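Local coordinates for Sel1 repeat family protein (Pseudomonas aeruginosa, PDB 6LCH), which probably acts as an immunity protein that protects the cell against the type VI secretion effector PldB, using a scaffold of Sel1-like repeats, at residues Y28-T33 / W43-G48; K90-D93 / G99-D102; R207-E212 / E225-A230. One frame throughout, in Å; residues are numbered along the deposited sequence.

Contact 1. Residues Y28-T33 / W43-G48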
# COMPACT_ATOMS: atom_id res chain seq x y z
N TYR A 28 -17.99 -3.59 9.63
CA TYR A 28 -16.64 -3.13 9.34
C TYR A 28 -16.66 -1.80 8.61
O TYR A 28 -15.91 -0.88 8.95
CB TYR A 28 -15.91 -4.19 8.52
CG TYR A 28 -14.74 -3.66 7.73
CD1 TYR A 28 -14.85 -3.40 6.37
CD2 TYR A 28 -13.52 -3.42 8.35
CE1 TYR A 28 -13.78 -2.92 5.65
CE2 TYR A 28 -12.45 -2.93 7.64
CZ TYR A 28 -12.59 -2.68 6.29
OH TYR A 28 -11.51 -2.20 5.58
N ARG A 29 -17.51 -1.68 7.59
CA ARG A 29 -17.57 -0.45 6.80
C ARG A 29 -18.13 0.72 7.60
O ARG A 29 -17.75 1.87 7.35
CB ARG A 29 -18.38 -0.68 5.53
CG ARG A 29 -17.61 -1.40 4.43
CD ARG A 29 -18.44 -1.55 3.16
NE ARG A 29 -19.39 -2.65 3.25
CZ ARG A 29 -20.71 -2.50 3.34
NH1 ARG A 29 -21.24 -1.29 3.37
NH2 ARG A 29 -21.49 -3.57 3.42
N GLU A 30 -19.04 0.46 8.54
CA GLU A 30 -19.49 1.54 9.42
C GLU A 30 -18.37 1.98 10.35
O GLU A 30 -18.17 3.19 10.57
CB GLU A 30 -20.71 1.11 10.24
CG GLU A 30 -21.06 2.10 11.36
CD GLU A 30 -22.36 1.78 12.08
OE1 GLU A 30 -23.12 0.91 11.61
OE2 GLU A 30 -22.62 2.41 13.13
N ALA A 31 -17.64 1.03 10.92
CA ALA A 31 -16.52 1.38 11.79
C ALA A 31 -15.45 2.13 11.02
O ALA A 31 -14.90 3.13 11.51
CB ALA A 31 -15.93 0.12 12.43
N ALA A 32 -15.13 1.68 9.80
CA ALA A 32 -14.13 2.36 8.99
C ALA A 32 -14.55 3.79 8.68
O ALA A 32 -13.71 4.70 8.68
CB ALA A 32 -13.89 1.58 7.69
N THR A 33 -15.84 4.00 8.40
CA THR A 33 -16.33 5.35 8.13
C THR A 33 -16.25 6.23 9.37
O THR A 33 -15.83 7.39 9.29
CB THR A 33 -17.76 5.30 7.60
OG1 THR A 33 -17.78 4.60 6.35
CG2 THR A 33 -18.31 6.70 7.40
N TRP A 43 -14.80 6.06 19.73
CA TRP A 43 -13.89 4.92 19.74
C TRP A 43 -14.47 3.67 20.40
O TRP A 43 -14.27 2.58 19.84
CB TRP A 43 -12.57 5.33 20.41
CG TRP A 43 -11.79 6.24 19.53
CD1 TRP A 43 -11.51 7.55 19.77
CD2 TRP A 43 -11.22 5.93 18.26
NE1 TRP A 43 -10.78 8.07 18.73
CE2 TRP A 43 -10.59 7.09 17.79
CE3 TRP A 43 -11.17 4.77 17.48
CZ2 TRP A 43 -9.92 7.14 16.57
CZ3 TRP A 43 -10.50 4.81 16.27
CH2 TRP A 43 -9.89 5.99 15.83
N PRO A 44 -15.17 3.74 21.54
CA PRO A 44 -15.83 2.52 22.04
C PRO A 44 -16.75 1.88 21.01
O PRO A 44 -16.80 0.65 20.91
CB PRO A 44 -16.60 3.02 23.27
CG PRO A 44 -15.80 4.18 23.75
CD PRO A 44 -15.29 4.85 22.50
N ARG A 45 -17.47 2.69 20.23
CA ARG A 45 -18.32 2.13 19.19
C ARG A 45 -17.50 1.56 18.04
O ARG A 45 -17.81 0.48 17.53
CB ARG A 45 -19.30 3.19 18.68
CG ARG A 45 -20.11 2.73 17.49
CD ARG A 45 -21.16 3.76 17.11
NE ARG A 45 -22.26 3.17 16.34
CZ ARG A 45 -23.20 2.39 16.86
NH1 ARG A 45 -23.21 2.10 18.15
NH2 ARG A 45 -24.16 1.90 16.07
N ILE A 46 -16.46 2.28 17.62
CA ILE A 46 -15.61 1.80 16.53
C ILE A 46 -15.03 0.44 16.88
O ILE A 46 -15.06 -0.50 16.07
CB ILE A 46 -14.51 2.82 16.21
CG1 ILE A 46 -15.11 4.10 15.63
CG2 ILE A 46 -13.49 2.24 15.25
CD1 ILE A 46 -14.14 5.25 15.58
N VAL A 47 -14.51 0.30 18.10
CA VAL A 47 -13.95 -0.97 18.55
C VAL A 47 -15.03 -2.04 18.58
O VAL A 47 -14.80 -3.19 18.17
CB VAL A 47 -13.28 -0.81 19.93
CG1 VAL A 47 -12.95 -2.17 20.53
CG2 VAL A 47 -12.04 0.06 19.83
N GLY A 48 -16.23 -1.69 19.05
CA GLY A 48 -17.31 -2.66 19.09
C GLY A 48 -17.63 -3.25 17.73
O GLY A 48 -17.65 -4.47 17.55
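Glu30 and Arg45 reach for each other from neighbouring helices, and their side chains meet at about a right angle. Both chains run extended, and in each CG is anti to the backbone N (chi1 169° in Glu30, 173° in Arg45), which carries the charged ends out over the gap between the helices. A single carboxylate oxygen does the touching: Glu30 OE2 sits at the edge of the guanidinium, near its plane, 3.3 Å from Arg45 NE and 3.4 Å from Arg45 NH2. The fork is a salt bridge, but both of its hydrogen bonds are weak and bent, and the carboxylate and guanidinium planes are turned 43° apart, so the two groups do not lie flat in one plane.

The helices concerned, 22-34 and 43-55, are consecutive in the chain, an arrangement consistent with the stacked helices of a Sel1 (TPR-like) solenoid. Beneath the ion pair the backbones come close, with Ala31 CA and Ile46 CA 4.8 Å apart. The small methyl of Ala31 permits this: its CB lies 3.8 Å from Ile46 O and 4.3 Å from Ile46 CG2. Ile46 turns that CG2 branch to the alanine, while its other branch carries CD1 over one face of the Trp43 ring, toward its rim. Leu34 touches both Arg45 and Ile46 from helix 22-34, while Leu49 packs on Ala31 and also touches Glu30.

Contact 2. Residues K90-D93 / G99-D102; sequences KMID and GFYD
The ring of Phe100 takes the side chain of Ile92 over one face. Ile92 CG1 stands 4.1 Å from the ring centroid and 18° off the normal, a CH-pi contact displaced toward the rim. Ile92 CG2, the other branch, lies 3.8 Å from Phe100 CE1, while Ile92 CD1, beyond CG1, reaches Phe100 CD1. Lys126, Ala127 and Leu130 also pack on Phe100, so the ring is held among helix 123-129 and the loop after it. The carboxylate of Asp102 is the second flat group; its OD2 lies in plane at the edge of the Tyr101 ring.

Between these groups the backbones of helices 81-93 and 97-107 close up at Gly99, whose CA is 4.7 Å from Met91 CA. Gly99 has no side chain, and Met91 CB rests 3.6 Å from its CA, while Ile92 CG1 lies 3.7 Å from Gly99 O. This is a close helix-helix approach across a short connection, where residues 90-93, within a Sel1 repeat, meet the helix that follows. Met91 bends at chi3 (-110°), swinging its methyl round to Asp102, where CE is 3.4 Å from OD1.

That oxygen is hydrogen-bonded to His63 ND1 of helix 59-70, and OD2 bonds to Gln98 NE2. The thioether methyl thus packs against an oxygen that already has its hydrogen bond within buried surroundings, and the cohesion between 90-93 and 99-102 comes from apolar and van der Waals contact.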
# COMPACT_ATOMS: atom_id res chain seq x y z
N LYS A 90 -5.65 -15.00 14.23
CA LYS A 90 -6.93 -15.37 13.63
C LYS A 90 -6.90 -15.18 12.12
O LYS A 90 -7.50 -15.96 11.38
CB LYS A 90 -8.06 -14.56 14.27
CG LYS A 90 -8.28 -14.87 15.74
CD LYS A 90 -9.01 -13.74 16.45
CE LYS A 90 -8.65 -13.69 17.94
NZ LYS A 90 -8.99 -14.96 18.65
N MET A 91 -6.21 -14.14 11.65
CA MET A 91 -6.03 -13.95 10.21
C MET A 91 -5.26 -15.11 9.60
O MET A 91 -5.62 -15.62 8.53
CB MET A 91 -5.29 -12.64 9.94
CG MET A 91 -6.04 -11.40 10.36
SD MET A 91 -5.44 -9.93 9.54
CE MET A 91 -4.68 -9.12 10.86
N ILE A 92 -4.18 -15.51 10.27
CA ILE A 92 -3.38 -16.63 9.79
C ILE A 92 -4.19 -17.93 9.83
O ILE A 92 -4.09 -18.76 8.92
CB ILE A 92 -2.09 -16.73 10.63
CG1 ILE A 92 -1.13 -15.60 10.25
CG2 ILE A 92 -1.44 -18.09 10.46
CD1 ILE A 92 0.17 -15.60 11.04
N ASP A 93 -5.02 -18.10 10.86
CA ASP A 93 -5.87 -19.29 10.95
C ASP A 93 -6.75 -19.45 9.72
O ASP A 93 -7.03 -20.57 9.30
CB ASP A 93 -6.75 -19.22 12.20
CG ASP A 93 -5.98 -19.52 13.47
OD1 ASP A 93 -4.81 -19.94 13.37
OD2 ASP A 93 -6.55 -19.34 14.56
N GLY A 99 -2.49 -11.50 6.92
CA GLY A 99 -2.22 -11.92 8.28
C GLY A 99 -0.77 -12.29 8.52
O GLY A 99 -0.22 -12.03 9.59
N PHE A 100 -0.13 -12.89 7.52
CA PHE A 100 1.29 -13.23 7.64
C PHE A 100 2.16 -11.97 7.63
O PHE A 100 3.10 -11.85 8.43
CB PHE A 100 1.70 -14.17 6.51
CG PHE A 100 1.00 -15.50 6.54
CD1 PHE A 100 1.43 -16.50 7.38
CD2 PHE A 100 -0.10 -15.73 5.73
CE1 PHE A 100 0.79 -17.73 7.42
CE2 PHE A 100 -0.75 -16.96 5.76
CZ PHE A 100 -0.30 -17.96 6.60
N TYR A 101 1.88 -11.05 6.71
CA TYR A 101 2.60 -9.78 6.68
C TYR A 101 2.49 -9.04 8.00
O TYR A 101 3.47 -8.48 8.50
CB TYR A 101 2.07 -8.91 5.54
CG TYR A 101 2.69 -7.53 5.45
CD1 TYR A 101 2.09 -6.43 6.06
CD2 TYR A 101 3.87 -7.31 4.75
CE1 TYR A 101 2.64 -5.17 5.98
CE2 TYR A 101 4.43 -6.06 4.66
CZ TYR A 101 3.82 -4.99 5.28
OH TYR A 101 4.39 -3.74 5.18
N ASP A 102 1.29 -9.03 8.59
CA ASP A 102 1.09 -8.27 9.82
C ASP A 102 1.82 -8.91 10.99
O ASP A 102 2.35 -8.21 11.86
CB ASP A 102 -0.40 -8.14 10.14
CG ASP A 102 -1.16 -7.35 9.09
OD1 ASP A 102 -2.35 -7.67 8.87
OD2 ASP A 102 -0.59 -6.42 8.49

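Contact 3. Residues R207-E212 / E225-A230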
# COMPACT_ATOMS: atom_id res chain seq x y z
N ARG A 207 4.32 18.53 -6.26
CA ARG A 207 5.57 19.27 -6.20
C ARG A 207 6.33 19.21 -7.52
O ARG A 207 7.03 20.16 -7.88
CB ARG A 207 6.44 18.74 -5.07
CG ARG A 207 5.69 18.56 -3.76
CD ARG A 207 6.49 19.07 -2.58
NE ARG A 207 7.09 20.38 -2.83
CZ ARG A 207 8.38 20.66 -2.65
NH1 ARG A 207 9.21 19.73 -2.21
NH2 ARG A 207 8.83 21.88 -2.91
N VAL A 208 6.20 18.10 -8.26
CA VAL A 208 6.81 17.99 -9.58
C VAL A 208 6.37 19.16 -10.45
O VAL A 208 7.19 19.84 -11.09
CB VAL A 208 6.45 16.64 -10.23
CG1 VAL A 208 6.60 16.71 -11.74
CG2 VAL A 208 7.30 15.52 -9.64
N PHE A 209 5.07 19.44 -10.47
CA PHE A 209 4.52 20.52 -11.29
C PHE A 209 4.32 21.80 -10.49
O PHE A 209 3.58 22.69 -10.94
CB PHE A 209 3.22 20.05 -11.94
CG PHE A 209 3.39 18.82 -12.78
CD1 PHE A 209 4.15 18.86 -13.94
CD2 PHE A 209 2.83 17.61 -12.40
CE1 PHE A 209 4.33 17.74 -14.72
CE2 PHE A 209 3.00 16.47 -13.18
CZ PHE A 209 3.75 16.54 -14.34
N GLY A 210 4.97 21.92 -9.34
CA GLY A 210 4.96 23.16 -8.58
C GLY A 210 6.11 24.06 -8.99
O GLY A 210 7.22 23.61 -9.24
N SER A 211 5.82 25.36 -9.06
CA SER A 211 6.84 26.33 -9.46
C SER A 211 7.89 26.52 -8.37
O SER A 211 9.06 26.79 -8.68
CB SER A 211 6.19 27.66 -9.80
OG SER A 211 5.60 28.24 -8.65
N GLU A 212 7.50 26.38 -7.11
CA GLU A 212 8.38 26.57 -5.96
C GLU A 212 9.31 25.39 -5.72
O GLU A 212 10.17 25.47 -4.83
CB GLU A 212 7.54 26.83 -4.71
CG GLU A 212 6.91 25.57 -4.10
CD GLU A 212 5.95 24.86 -5.05
OE1 GLU A 212 5.20 25.55 -5.77
OE2 GLU A 212 5.96 23.61 -5.07
N GLU A 225 0.53 24.87 -13.58
CA GLU A 225 -0.40 25.32 -12.55
C GLU A 225 -1.59 24.37 -12.43
O GLU A 225 -1.97 23.98 -11.32
CB GLU A 225 -0.86 26.75 -12.85
CG GLU A 225 -1.24 27.56 -11.61
CD GLU A 225 -0.03 27.97 -10.78
OE1 GLU A 225 1.11 27.74 -11.23
OE2 GLU A 225 -0.23 28.54 -9.69
N LYS A 226 -2.20 23.98 -13.56
CA LYS A 226 -3.36 23.10 -13.49
C LYS A 226 -2.97 21.72 -12.98
O LYS A 226 -3.66 21.14 -12.14
CB LYS A 226 -4.04 22.98 -14.85
CG LYS A 226 -3.61 23.96 -15.92
CD LYS A 226 -4.47 23.74 -17.16
CE LYS A 226 -4.07 24.64 -18.30
NZ LYS A 226 -4.84 24.27 -19.53
N LEU A 227 -1.87 21.17 -13.50
CA LEU A 227 -1.41 19.87 -13.04
C LEU A 227 -1.07 19.91 -11.55
O LEU A 227 -1.43 18.99 -10.81
CB LEU A 227 -0.19 19.42 -13.85
CG LEU A 227 -0.46 18.50 -15.05
CD1 LEU A 227 -1.46 19.12 -16.01
CD2 LEU A 227 0.83 18.16 -15.78
N ARG A 228 -0.41 20.98 -11.10
CA ARG A 228 -0.06 21.09 -9.68
C ARG A 228 -1.30 20.98 -8.80
O ARG A 228 -1.29 20.25 -7.80
CB ARG A 228 0.66 22.42 -9.42
CG ARG A 228 1.24 22.55 -8.01
CD ARG A 228 0.25 23.18 -7.03
NE ARG A 228 0.61 22.90 -5.65
CZ ARG A 228 -0.22 23.04 -4.61
NH1 ARG A 228 -1.46 23.47 -4.79
NH2 ARG A 228 0.21 22.76 -3.39
N GLU A 229 -2.36 21.69 -9.15
CA GLU A 229 -3.53 21.65 -8.29
C GLU A 229 -4.34 20.37 -8.47
O GLU A 229 -4.88 19.84 -7.49
CB GLU A 229 -4.43 22.85 -8.54
CG GLU A 229 -5.50 22.94 -7.49
CD GLU A 229 -6.82 22.34 -7.91
OE1 GLU A 229 -6.89 21.77 -9.02
OE2 GLU A 229 -7.79 22.45 -7.13
N ALA A 230 -4.44 19.88 -9.71
CA ALA A 230 -5.18 18.64 -9.94
C ALA A 230 -4.62 17.50 -9.12
O ALA A 230 -5.37 16.63 -8.66
CB ALA A 230 -5.15 18.29 -11.43
O HOH W 1 3.24 22.08 -5.31
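Where helix 199-208 ends, the chain turns away, and the turn packs against the first turns of helix 225-240, so that two successive helices of this all-helical chain meet across a non-helical loop. Phe209, the first residue to leave helical backbone angles, makes the largest contribution. Its ring lies between two aliphatic groups: Val208 CG1 is centred over one face, and Leu227 CD2 is centred over the opposite one, 3.6 Å from the centroid and only 8° off the normal. This is a CH-pi contact with the methyl pointing almost squarely into the ring. Leu227 CB touches the near end of the same ring, 3.8 Å from Phe209 CG, so the leucine covers this face from the CG end to the centre. Leu227 chi1, -95°, departs from a staggered value and sets CD2 over the ring.

One residue along, Arg228 lays the aliphatic part of its chain against the turn. Arg228 CB comes to 3.3 Å from Phe209 O, and Arg228 CG lies 3.8 Å from Gly210 CA. The chain then bends at chi2 (-90°), taking the guanidinium past the turn to a water that lies in its plane at the edge. The water accepts from Arg228 NE at 2.8 Å and donates to Glu212 OE2 at 3.1 Å, linking two opposite charges that do not touch directly. Glu212 OE2 also has a long salt bridge to Arg207 NH2, so the carboxylate probably feels both arginines. Tyr232, one helical turn on, makes a cation-pi contact with Arg228.

The turn is further tied to Asp224, which makes a backbone hydrogen bond with Phe209 just ahead of helix 225-240. Pro256, from a loop, touches both Phe209 and Leu227, while Leu187 of helix 183-195 packs on Val208 and Phe209.

From the N terminus, contact 1 comes first and closes the loop between helices 22-34 and 43-55. Contact 2 follows, closing the short connection from helix 81-93 to helix 97-107, and contact 3 bridges the irregular segment joining helix 199-208 to helix 225-240. All three are in series: none nests inside another and none cross. Each pairs consecutive stretches of an all-helical chain. Contacts 1 and 2 have centres about 21 Å apart, and helix 59-70 lies beside both, touching Tyr28 and Val47 as well as Met91. Contact 3 is remote, its centre about 41 Å from that of contact 2, on the opposite side of the chain's centre.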